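Long-range contact in Rod shape-determining protein (MreC) (Helicobacter pylori, PDB 5LP5), which binds penicillin-binding protein 2 in a core cell wall synthesis complex and probably helps maintain cell shape: residues C155-M160 against V195-L200. Sequence-based numbering, arbitrary orientation.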
loop_
_atom_site.group_PDB
_atom_site.type_symbol
_atom_site.label_atom_id
_atom_site.label_comp_id
_atom_site.label_asym_id
_atom_site.label_seq_id
_atom_site.Cartn_x
_atom_site.Cartn_y
_atom_site.Cartn_z
ATOM N N CYS C 155 22.659 -10.707 -12.256
ATOM C CA CYS C 155 22.434 -11.658 -11.188
ATOM C C CYS C 155 21.285 -11.199 -10.340
ATOM O O CYS C 155 21.362 -10.153 -9.708
ATOM C CB CYS C 155 23.685 -11.823 -10.335
ATOM S SG CYS C 155 23.372 -12.776 -8.843
ATOM N N ALA C 156 20.215 -11.984 -10.341
ATOM C CA ALA C 156 19.025 -11.700 -9.542
ATOM C C ALA C 156 18.292 -12.988 -9.204
ATOM O O ALA C 156 18.225 -13.901 -10.008
ATOM C CB ALA C 156 18.089 -10.758 -10.289
ATOM N N TYR C 157 17.750 -13.062 -7.993
ATOM C CA TYR C 157 16.988 -14.223 -7.591
ATOM C C TYR C 157 16.175 -13.956 -6.340
ATOM O O TYR C 157 16.295 -12.891 -5.758
ATOM C CB TYR C 157 17.900 -15.418 -7.408
ATOM C CG TYR C 157 19.105 -15.213 -6.517
ATOM C CD1 TYR C 157 19.053 -15.510 -5.166
ATOM C CD2 TYR C 157 20.321 -14.795 -7.041
ATOM C CE1 TYR C 157 20.166 -15.364 -4.344
ATOM C CE2 TYR C 157 21.444 -14.658 -6.231
ATOM C CZ TYR C 157 21.359 -14.933 -4.888
ATOM O OH TYR C 157 22.493 -14.811 -4.116
ATOM N N SER C 158 15.298 -14.894 -5.975
ATOM C CA SER C 158 14.334 -14.697 -4.878
ATOM C C SER C 158 14.852 -15.201 -3.538
ATOM O O SER C 158 15.246 -16.347 -3.426
ATOM C CB SER C 158 13.015 -15.389 -5.171
ATOM O OG SER C 158 12.092 -15.023 -4.152
ATOM N N VAL C 159 14.795 -14.350 -2.517
ATOM C CA VAL C 159 15.244 -14.708 -1.167
ATOM C C VAL C 159 14.173 -14.416 -0.105
ATOM O O VAL C 159 13.189 -13.712 -0.375
ATOM C CB VAL C 159 16.538 -13.983 -0.799
ATOM C CG1 VAL C 159 17.646 -14.395 -1.751
ATOM C CG2 VAL C 159 16.341 -12.470 -0.777
ATOM N N MET C 160 14.359 -14.981 1.083
ATOM C CA MET C 160 13.469 -14.748 2.232
ATOM C C MET C 160 14.252 -14.462 3.513
ATOM O O MET C 160 15.284 -15.059 3.772
ATOM C CB MET C 160 12.535 -15.942 2.455
ATOM C CG MET C 160 13.246 -17.269 2.709
ATOM S SD MET C 160 12.049 -18.598 2.649
ATOM C CE MET C 160 13.092 -19.985 3.070
ATOM N N VAL C 195 19.375 -14.484 5.772
ATOM C CA VAL C 195 18.732 -14.375 4.468
ATOM C C VAL C 195 18.979 -15.675 3.682
ATOM O O VAL C 195 20.123 -16.071 3.467
ATOM C CB VAL C 195 19.290 -13.172 3.703
ATOM C CG1 VAL C 195 18.693 -13.085 2.312
ATOM C CG2 VAL C 195 18.994 -11.906 4.469
ATOM N N LEU C 196 17.902 -16.325 3.262
ATOM C CA LEU C 196 17.976 -17.621 2.575
ATOM C C LEU C 196 17.275 -17.548 1.228
ATOM O O LEU C 196 16.366 -16.739 1.051
ATOM C CB LEU C 196 17.272 -18.699 3.384
ATOM C CG LEU C 196 17.754 -18.850 4.810
ATOM C CD1 LEU C 196 16.791 -19.662 5.687
ATOM C CD2 LEU C 196 19.167 -19.420 4.789
ATOM N N THR C 197 17.658 -18.417 0.295
ATOM C CA THR C 197 16.931 -18.489 -0.956
ATOM C C THR C 197 15.490 -18.920 -0.666
ATOM O O THR C 197 15.251 -19.797 0.164
ATOM C CB THR C 197 17.584 -19.485 -1.922
ATOM O OG1 THR C 197 17.594 -20.786 -1.335
ATOM C CG2 THR C 197 18.987 -19.093 -2.242
ATOM N N SER C 198 14.536 -18.307 -1.343
ATOM C CA SER C 198 13.107 -18.563 -1.064
ATOM C C SER C 198 12.638 -19.835 -1.751
ATOM O O SER C 198 11.692 -20.472 -1.328
ATOM C CB SER C 198 12.238 -17.413 -1.569
ATOM O OG SER C 198 11.944 -17.589 -2.940
ATOM N N GLY C 199 13.298 -20.190 -2.835
ATOM C CA GLY C 199 12.931 -21.399 -3.566
ATOM C C GLY C 199 11.628 -21.235 -4.342
ATOM O O GLY C 199 10.967 -22.200 -4.676
ATOM N N LEU C 200 11.243 -19.995 -4.613
ATOM C CA LEU C 200 10.024 -19.709 -5.372
ATOM C C LEU C 200 10.282 -19.335 -6.832
ATOM O O LEU C 200 9.336 -19.214 -7.623
ATOM C CB LEU C 200 9.300 -18.538 -4.716
ATOM C CG LEU C 200 8.796 -18.773 -3.289
ATOM C CD1 LEU C 200 8.449 -17.453 -2.613
ATOM C CD2 LEU C 200 7.606 -19.715 -3.312
HETATM O O HOH W 1 15.146 -19.139 -4.630
#
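Two backbone bonds join Met-160 and Leu-196 as an antiparallel hydrogen-bonded pair. Met-160 N donates to Leu-196 O at 2.7 Å, almost along the C=O axis. Leu-196 N returns a nearly straight bond to Met-160 O at 3.0 Å, in the carbonyl plane. Past the non-hydrogen-bonded pair of Val-159 and Thr-197, Ser-198 N reaches Ser-158 O at 2.9 Å. Here the donor stands above the carbonyl plane. A water also donates to Ser-158 O and accepts from Gly-199 N, so two donors grip this oxygen. The Ser-198 hydroxyl lies between its own N and carbonyl carbon (chi1 84°). It donates to Ser-158 OG at 2.8 Å and accepts from Leu-200 N, forming an ST turn. OE1 of Gln-131 of the penicillin-binding protein 2 chain is also hydrogen-bonded to Ser-158 OG, so the partner interface reaches this site. The pairing joins strands 158-161 and 194-197 and so closes the second of the chain's two six-stranded antiparallel barrels. Val-159 and Val-195 cross obliquely, with Val-195 CG1 3.9 Å from Val-159 CB; Val-210 packs against both. Met-160 and Leu-196 share the other face. The Met-160 chain is extended beyond CG and runs alongside Ser-198, with SD 3.9 Å from Ser-198 CA. Its CE ends 3.6 Å from Thr-197 O. The Thr-197 side chain points away from strand 158-161, and its OG1 is hydrogen-bonded to Gly-205 O and Val-208 N.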